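Local coordinates for protein CheA (PDB 6Y1Y) that probably relays chemoreceptor signals to the flagellar motors as a dimeric histidine kinase, represented here by its coiled-coil dimerization domain, at the interface of chains A and B. Sequence-based numbering; all coordinates share one arbitrary frame. Chains: chain A/B, CheA.

Contact 1 and contact 2 join the two chains of the CheA dimerization domain, a parallel dimer of two antiparallel helical hairpins that together form a four-helix bundle. The centres of the C-alpha atoms of the two contacts lie about 49 Å apart. Both use helix 7-67, contributed by chain B near its end in contact 1 and by chain A near its middle in contact 2. The partner changes from helix 72-83 of chain A to helix 93-125 of chain B. Because the interface is two-fold symmetric, each contact recurs with the chains exchanged; with the twins, helix 7-67 of each chain takes part at both levels.

Contact 1: the interface of chains A and B. Residues chain A 72; chain B 60, 63-64.
A:Ile72 reaches chain B with both of its branches, and each meets a different kind of oxygen. The longer branch ends in CD1, which lies 3.5 Å from O of B:Pro60, a main-chain carbonyl. The shorter branch, methyl CG2, comes 3.8 Å from carboxylate oxygen OE2 of B:Glu64, and these two side chains cross at about a right angle. These are van der Waals approaches of methyl groups to oxygens; chain B hides 55 Å² of the isoleucine's surface.

The torsions explain the division of labour. In A:Ile72, CG1 is anti to the backbone N (chi1 -174°) and points toward chain B; chi2 of 62° then turns CD1 to the carbonyl of B:Pro60, leaving CG2 to face the glutamate. B:Glu64 is itself extended beyond CG, and this carries its carboxylate across the isoleucine to CG2. B:Leu63 completes the rim more loosely, with CB 4.3 Å from CD1 of A:Ile72.

One shell further out, O of B:Pro60 stands 3.1 Å from backbone N of B:Glu64, as expected for an i to i+4 pair within an alpha-helix, which places the two residues on the same side of the helix, one turn apart. A:Ile72 opens helix 72-83, and the positive end of that helix dipole may favour the nearby carboxylate. The patch docks the start of this short helix on the end of the partner's helix 7-67, helping to join the two hairpins of the dimer near their tips.

Contact 2: the interface of chains A and B. Residues chain A 27, 30-31, 35; chain B 101, 104-105, 108.
Hydroxyl oxygen OG of B:Ser108 is flanked by two groups of chain A, in van der Waals contact: methyl CG2 of A:Thr31 lies 3.7 Å away and carbonyl carbon C of A:Leu27 3.8 Å away. With OG anti to the backbone N (chi1 -177°), the serine directs its hydroxyl at helix 7-67 of the partner, while its CB also packs against the threonine methyl.

That methyl is the hub of the patch. CG2 of A:Thr31 sits over the centre of the B:Phe104 ring, 3.5 Å from the centroid, in a CH-pi contact. The ring is therefore met on one face by a methyl, while CB of A:Ser30 lies in its plane at the edge, 3.6 Å from CZ of B:Phe104. The same ring atom approaches carbonyl O of A:Leu27 at 3.5 Å. Aromatic face and rim thus follow one turn of the opposing helix, and face and edge contacts together would limit how the ring can tilt.

On the other flank, B:Lys105 lies extended along chain A, using its aliphatic stem as an apolar surface: CG packs against CB of A:Thr31, and CE reaches A:Ala35. The small alanine side chain probably helps this chain and B:Val101 to come close. Such packing of helix 93-125 against helix 7-67 is characteristic of the four-helix dimerization bundle of histidine kinases. At the end of the patch, CG1 of B:Val101 stops 3.9 Å from CA of A:Ala35.

Contact 1: the interface of chains A and B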
ATOM      1  N   ILE A  72      31.459 -21.778 -20.519  1.00 12.40           N
ATOM      2  CA  ILE A  72      30.918 -20.603 -19.835  1.00 14.96           C
ATOM      3  C   ILE A  72      29.491 -20.316 -20.289  1.00 14.78           C
ATOM      4  O   ILE A  72      28.669 -19.819 -19.507  1.00 13.86           O
ATOM      5  CB  ILE A  72      31.845 -19.386 -20.069  1.00 14.42           C
ATOM      6  CG1 ILE A  72      31.369 -18.192 -19.239  1.00 18.04           C
ATOM      7  CG2 ILE A  72      31.889 -19.008 -21.552  1.00 17.71           C
ATOM      8  CD1 ILE A  72      31.416 -18.447 -17.749  1.00 18.25           C
TER
ATOM      9  N   PRO B  60      28.694 -14.409 -14.907  1.00 11.49           N
ATOM     10  CA  PRO B  60      29.470 -15.231 -15.849  1.00 12.62           C
ATOM     11  C   PRO B  60      30.688 -14.508 -16.382  1.00 12.32           C
ATOM     12  O   PRO B  60      31.748 -15.125 -16.558  1.00 13.37           O
ATOM     13  CB  PRO B  60      28.463 -15.557 -16.966  1.00 13.56           C
ATOM     14  CG  PRO B  60      27.109 -15.250 -16.388  1.00 16.90           C
ATOM     15  CD  PRO B  60      27.343 -14.122 -15.427  1.00 12.30           C
ATOM     16  N   LEU B  63      33.403 -14.805 -13.729  1.00 12.99           N
ATOM     17  CA  LEU B  63      34.002 -16.137 -13.690  1.00 12.88           C
ATOM     18  C   LEU B  63      35.046 -16.278 -14.781  1.00 12.83           C
ATOM     19  O   LEU B  63      36.146 -16.796 -14.543  1.00 14.27           O
ATOM     20  CB  LEU B  63      32.919 -17.203 -13.861  1.00 13.54           C
ATOM     21  CG  LEU B  63      31.917 -17.306 -12.719  1.00 10.72           C
ATOM     22  CD1 LEU B  63      30.680 -18.120 -13.128  1.00 16.85           C
ATOM     23  CD2 LEU B  63      32.601 -17.893 -11.497  1.00 14.27           C
ATOM     24  N   GLU B  64      34.717 -15.818 -15.990  1.00 14.66           N
ATOM     25  CA  GLU B  64      35.691 -15.816 -17.076  1.00 16.40           C
ATOM     26  C   GLU B  64      36.930 -15.011 -16.704  1.00 18.78           C
ATOM     27  O   GLU B  64      38.060 -15.433 -16.971  1.00 18.44           O
ATOM     28  CB  GLU B  64      35.045 -15.258 -18.343  1.00 19.32           C
ATOM     29  CG  GLU B  64      35.825 -15.498 -19.616  1.00 28.55           C
ATOM     30  CD  GLU B  64      34.919 -15.518 -20.833  1.00 31.98           C
ATOM     31  OE1 GLU B  64      34.327 -14.462 -21.149  1.00 40.04           O
ATOM     32  OE2 GLU B  64      34.800 -16.587 -21.469  1.00 33.23           O
TER

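Contact 2: the interface of chains A and B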
ATOM      1  N   LEU A  27     -14.494   1.190   2.348  1.00 13.96           N
ATOM      2  CA  LEU A  27     -13.204   1.512   2.948  1.00 12.10           C
ATOM      3  C   LEU A  27     -12.668   0.337   3.752  1.00 13.30           C
ATOM      4  O   LEU A  27     -11.464   0.060   3.720  1.00 12.89           O
ATOM      5  CB  LEU A  27     -13.324   2.764   3.819  1.00 13.32           C
ATOM      6  CG  LEU A  27     -13.458   4.039   2.993  1.00 13.55           C
ATOM      7  CD1 LEU A  27     -13.903   5.235   3.796  1.00 15.63           C
ATOM      8  CD2 LEU A  27     -12.137   4.340   2.303  1.00 11.40           C
ATOM      9  N   SER A  30     -11.068  -1.868   1.454  1.00 13.86           N
ATOM     10  CA  SER A  30      -9.783  -1.343   1.027  1.00 12.00           C
ATOM     11  C   SER A  30      -8.693  -1.625   2.056  1.00 13.29           C
ATOM     12  O   SER A  30      -7.548  -1.898   1.674  1.00 10.46           O
ATOM     13  CB  SER A  30      -9.887   0.161   0.781  1.00 11.30           C
ATOM     14  OG  SER A  30     -10.521   0.438  -0.468  1.00 13.73           O
ATOM     15  N   THR A  31      -9.017  -1.630   3.353  1.00 12.26           N
ATOM     16  CA  THR A  31      -7.981  -1.951   4.335  1.00 11.73           C
ATOM     17  C   THR A  31      -7.461  -3.360   4.130  1.00 11.86           C
ATOM     18  O   THR A  31      -6.259  -3.612   4.291  1.00 11.19           O
ATOM     19  CB  THR A  31      -8.487  -1.783   5.774  1.00 10.81           C
ATOM     20  OG1 THR A  31      -9.466  -2.793   6.081  1.00 13.21           O
ATOM     21  CG2 THR A  31      -9.041  -0.377   5.995  1.00 12.33           C
ATOM     22  N   ALA A  35      -3.641  -4.505   3.290  1.00 10.09           N
ATOM     23  CA  ALA A  35      -2.953  -5.507   4.098  1.00 11.47           C
ATOM     24  C   ALA A  35      -2.419  -6.644   3.232  1.00 10.19           C
ATOM     25  O   ALA A  35      -1.296  -7.133   3.439  1.00  9.12           O
ATOM     26  CB  ALA A  35      -3.894  -6.042   5.178  1.00 10.78           C
TER
ATOM     27  N   VAL B 101      -0.621   0.865   6.374  1.00  7.79           N
ATOM     28  CA  VAL B 101      -1.787  -0.011   6.512  1.00  9.57           C
ATOM     29  C   VAL B 101      -2.367   0.096   7.915  1.00  8.69           C
ATOM     30  O   VAL B 101      -3.585   0.221   8.092  1.00  8.47           O
ATOM     31  CB  VAL B 101      -1.424  -1.474   6.170  1.00  8.18           C
ATOM     32  CG1 VAL B 101      -2.621  -2.398   6.448  1.00 11.27           C
ATOM     33  CG2 VAL B 101      -0.978  -1.596   4.712  1.00 11.92           C
ATOM     34  N   PHE B 104      -4.333   3.355   8.301  1.00  9.27           N
ATOM     35  CA  PHE B 104      -5.583   3.270   7.552  1.00 11.49           C
ATOM     36  C   PHE B 104      -6.602   2.388   8.278  1.00 10.32           C
ATOM     37  O   PHE B 104      -7.763   2.778   8.447  1.00 11.31           O
ATOM     38  CB  PHE B 104      -5.267   2.753   6.142  1.00  9.86           C
ATOM     39  CG  PHE B 104      -6.470   2.568   5.243  1.00  9.69           C
ATOM     40  CD1 PHE B 104      -7.652   3.252   5.456  1.00 10.38           C
ATOM     41  CD2 PHE B 104      -6.383   1.736   4.144  1.00 10.39           C
ATOM     42  CE1 PHE B 104      -8.743   3.064   4.608  1.00 12.60           C
ATOM     43  CE2 PHE B 104      -7.475   1.551   3.288  1.00  9.13           C
ATOM     44  CZ  PHE B 104      -8.650   2.215   3.525  1.00 12.12           C
ATOM     45  N   LYS B 105      -6.178   1.212   8.744  1.00  9.88           N
ATOM     46  CA  LYS B 105      -7.089   0.340   9.481  1.00  9.79           C
ATOM     47  C   LYS B 105      -7.659   1.044  10.705  1.00  9.81           C
ATOM     48  O   LYS B 105      -8.831   0.845  11.054  1.00 11.36           O
ATOM     49  CB  LYS B 105      -6.370  -0.945   9.891  1.00  9.44           C
ATOM     50  CG  LYS B 105      -6.171  -1.935   8.766  1.00  9.80           C
ATOM     51  CD  LYS B 105      -5.380  -3.123   9.279  1.00 10.61           C
ATOM     52  CE  LYS B 105      -5.465  -4.288   8.318  1.00 15.92           C
ATOM     53  NZ  LYS B 105      -4.706  -5.459   8.837  1.00 20.08           N
ATOM     54  N   SER B 108     -10.272   3.628   9.501  1.00 13.10           N
ATOM     55  CA  SER B 108     -11.433   2.914   8.974  1.00 11.38           C
ATOM     56  C   SER B 108     -12.283   2.336  10.093  1.00 13.90           C
ATOM     57  O   SER B 108     -13.517   2.414  10.051  1.00 13.58           O
ATOM     58  CB  SER B 108     -10.970   1.805   8.028  1.00 12.16           C
ATOM     59  OG  SER B 108     -12.074   1.140   7.436  1.00 15.91           O
TER